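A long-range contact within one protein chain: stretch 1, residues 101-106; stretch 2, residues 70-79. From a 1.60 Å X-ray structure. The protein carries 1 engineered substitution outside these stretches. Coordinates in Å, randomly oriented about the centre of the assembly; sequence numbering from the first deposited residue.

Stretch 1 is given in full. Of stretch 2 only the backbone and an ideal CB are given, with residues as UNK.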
# COMPACT_ATOMS: atom_id res chain seq x y z
N ALA A 101 -19.17 -8.70 -6.84
CA ALA A 101 -19.32 -10.14 -6.66
C ALA A 101 -19.70 -10.52 -5.23
O ALA A 101 -20.37 -11.54 -5.01
CB ALA A 101 -18.03 -10.85 -7.06
N HIS A 102 -19.28 -9.72 -4.25
CA HIS A 102 -19.57 -9.99 -2.85
C HIS A 102 -20.63 -9.08 -2.25
O HIS A 102 -20.90 -9.15 -1.06
CB HIS A 102 -18.29 -9.85 -2.02
CG HIS A 102 -17.23 -10.85 -2.36
ND1 HIS A 102 -17.36 -12.19 -2.08
CD2 HIS A 102 -16.03 -10.71 -2.97
CE1 HIS A 102 -16.29 -12.84 -2.51
NE2 HIS A 102 -15.47 -11.95 -3.06
N ASN A 103 -21.23 -8.24 -3.09
CA ASN A 103 -22.24 -7.29 -2.62
C ASN A 103 -21.63 -6.42 -1.52
O ASN A 103 -22.25 -6.16 -0.49
CB ASN A 103 -23.47 -8.02 -2.08
CG ASN A 103 -24.19 -8.80 -3.15
OD1 ASN A 103 -24.60 -8.25 -4.17
ND2 ASN A 103 -24.35 -10.10 -2.93
N LYS A 104 -20.39 -5.99 -1.76
CA LYS A 104 -19.69 -5.14 -0.81
C LYS A 104 -19.22 -3.89 -1.54
O LYS A 104 -19.72 -3.59 -2.63
CB LYS A 104 -18.53 -5.91 -0.17
CG LYS A 104 -19.03 -6.95 0.84
CD LYS A 104 -17.92 -7.78 1.46
CE LYS A 104 -18.48 -8.68 2.57
NZ LYS A 104 -17.44 -9.55 3.20
N GLY A 105 -18.27 -3.15 -0.98
CA GLY A 105 -17.87 -1.94 -1.67
C GLY A 105 -16.43 -1.48 -1.61
O GLY A 105 -15.67 -1.84 -0.70
N VAL A 106 -16.07 -0.67 -2.59
CA VAL A 106 -14.73 -0.11 -2.68
C VAL A 106 -14.75 1.37 -2.37
O VAL A 106 -15.63 2.11 -2.82
CB VAL A 106 -14.15 -0.29 -4.10
CG1 VAL A 106 -12.86 0.52 -4.23
CG2 VAL A 106 -13.87 -1.75 -4.38
N UNK A 70 -8.67 -6.86 -3.21
CA UNK A 70 -10.02 -6.60 -2.73
C UNK A 70 -10.66 -7.93 -2.32
O UNK A 70 -11.23 -8.05 -1.24
CB UNK A 70 -10.86 -5.89 -3.80
N UNK A 71 -10.53 -8.93 -3.19
CA UNK A 71 -11.12 -10.23 -2.91
C UNK A 71 -10.65 -10.87 -1.61
O UNK A 71 -11.48 -11.33 -0.82
CB UNK A 71 -10.82 -11.18 -4.07
N UNK A 72 -9.35 -10.90 -1.37
CA UNK A 72 -8.87 -11.54 -0.15
C UNK A 72 -9.30 -10.78 1.10
O UNK A 72 -9.56 -11.38 2.14
CB UNK A 72 -7.35 -11.66 -0.19
N UNK A 73 -9.40 -9.45 1.00
CA UNK A 73 -9.83 -8.65 2.15
C UNK A 73 -11.32 -8.87 2.41
O UNK A 73 -11.75 -9.00 3.57
CB UNK A 73 -9.54 -7.17 1.92
N UNK A 74 -12.12 -8.92 1.35
CA UNK A 74 -13.56 -9.16 1.49
C UNK A 74 -13.80 -10.54 2.08
O UNK A 74 -14.63 -10.70 2.98
CB UNK A 74 -14.27 -9.03 0.14
N UNK A 75 -13.07 -11.53 1.58
CA UNK A 75 -13.23 -12.90 2.07
C UNK A 75 -12.80 -13.02 3.53
O UNK A 75 -13.29 -13.89 4.25
CB UNK A 75 -12.42 -13.87 1.21
N UNK A 76 -11.90 -12.14 3.95
CA UNK A 76 -11.42 -12.15 5.33
C UNK A 76 -12.41 -11.47 6.28
O UNK A 76 -12.20 -11.46 7.49
CB UNK A 76 -10.06 -11.46 5.42
N UNK A 77 -13.47 -10.89 5.72
CA UNK A 77 -14.48 -10.25 6.56
C UNK A 77 -14.71 -8.77 6.36
O UNK A 77 -15.60 -8.19 7.00
CB UNK A 77 -14.11 -10.47 8.03
N UNK A 78 -13.93 -8.13 5.50
CA UNK A 78 -14.10 -6.71 5.27
C UNK A 78 -15.39 -6.44 4.51
O UNK A 78 -15.80 -7.23 3.66
CB UNK A 78 -12.90 -6.14 4.51
N UNK A 79 -16.03 -5.32 4.82
CA UNK A 79 -17.25 -4.90 4.15
C UNK A 79 -16.88 -3.84 3.13
O UNK A 79 -17.55 -3.67 2.12
CB UNK A 79 -18.29 -4.38 5.15

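Position 70 lies in a helix, its CA-to-CB bond directed toward stretch 1, yet the nearest atom there, V106 CG2, is 5.2 Å from the ideal CB. Small or medium apolar side chains would suit such a gap. The deposited residue is A70, which makes no contact closer than 4.5 Å.

At 71 the bond points sideways, but the ideal CB is 4.8 Å from H102 NE2. A ring nitrogen at that range invites a short acceptor: aspartate, asparagine, or a longer glutamate if it folds back. The residue is D71. With chi1 in t, its end swings nearer than its CB, and H102 NE2 donates a hydrogen bond to D71 OD1 at 2.7 Å, met at the edge of the imidazole, where the N-H points.

Positions 72 and 73 have nothing of stretch 1 within 5.5 Å of their ideal CBs, so this contact sets no demand on either. They are I72, whose CB points away, and A73.

Position 74 is the most telling. Its CB points toward stretch 1, 4.0 Å from H102 CD2 and 4.1 Å from K104 CD, with the extended aliphatic chain of K104 running alongside. A broad apolar side chain fits, whether leucine, methionine or an aromatic. It is F74, and the ring repays the space: K104 CB sits over one face, 4.0 Å from the ring centroid in a CH-pi contact, while G105 O approaches the edge, 3.4 Å from F74 CZ. The ring of H102 lies oblique to it.

At 75 the bond points sideways and the ideal CB is 5.5 Å from H102 CE1. Most polar or long flexible chains would be tolerated. The residue is K75; its CE comes to 4.1 Å from H102 CE1, at the imidazole edge, and K75 NZ forms a salt bridge with D71 OD2 at 3.5 Å. D71 thus engages both the histidine and the lysine.

Position 76 points away, leaving the choice open; it is A76.

Position 77 is decided by its backbone. Phi is 119° as the chain leaves the helix in a Schellman motif, and a CB would jam against the preceding carbonyl oxygen. Glycine is called for, and G77 is found.

At 78 the bond is sideways with no neighbour in reach of the CB, so stretch 1 asks little of the side chain. The residue is A78, and its backbone does the work: K104 NZ donates to A78 O at 2.9 Å and, weakly, to F74 O at 3.0 Å. The lysine's amine thereby reaches carbonyls around the end of the helix.

Position 79 points its CB away, although K104 CE is 5.0 Å from the ideal CB. An acidic or amide group suits the nearby positive charge. It is D79: a water accepts from K104 NZ at 3.0 Å and donates to D79 OD2 at 2.8 Å, linking charges too distant for a salt bridge. Its backbone adds a contact any residue could make, G105 N to D79 O at 3.2 Å.

Stretch 2, residues 70-79: ADIAFKAGAD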
# COMPACT_ATOMS: atom_id res chain seq x y z
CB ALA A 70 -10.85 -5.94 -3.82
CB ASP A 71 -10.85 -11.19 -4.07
CG ASP A 71 -11.90 -12.28 -4.16
OD1 ASP A 71 -13.09 -11.95 -4.31
OD2 ASP A 71 -11.53 -13.47 -4.08
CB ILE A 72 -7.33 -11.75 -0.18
CG1 ILE A 72 -6.59 -10.41 -0.22
CG2 ILE A 72 -6.96 -12.63 -1.37
CD1 ILE A 72 -5.07 -10.57 -0.24
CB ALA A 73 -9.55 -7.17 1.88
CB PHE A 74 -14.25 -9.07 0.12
CG PHE A 74 -14.41 -7.66 -0.40
CD1 PHE A 74 -14.25 -7.39 -1.75
CD2 PHE A 74 -14.75 -6.62 0.46
CE1 PHE A 74 -14.42 -6.10 -2.25
CE2 PHE A 74 -14.93 -5.32 -0.03
CZ PHE A 74 -14.76 -5.07 -1.39
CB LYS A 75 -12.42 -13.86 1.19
CG LYS A 75 -13.07 -14.10 -0.17
CD LYS A 75 -12.33 -15.12 -1.01
CE LYS A 75 -13.14 -15.47 -2.25
NZ LYS A 75 -12.55 -16.60 -3.02
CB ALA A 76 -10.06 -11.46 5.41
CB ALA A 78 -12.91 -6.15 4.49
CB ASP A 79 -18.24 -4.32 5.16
CG ASP A 79 -18.72 -5.34 6.16
OD1 ASP A 79 -18.44 -5.17 7.37
OD2 ASP A 79 -19.36 -6.33 5.73
O HOH W 1 -18.18 -8.87 6.07
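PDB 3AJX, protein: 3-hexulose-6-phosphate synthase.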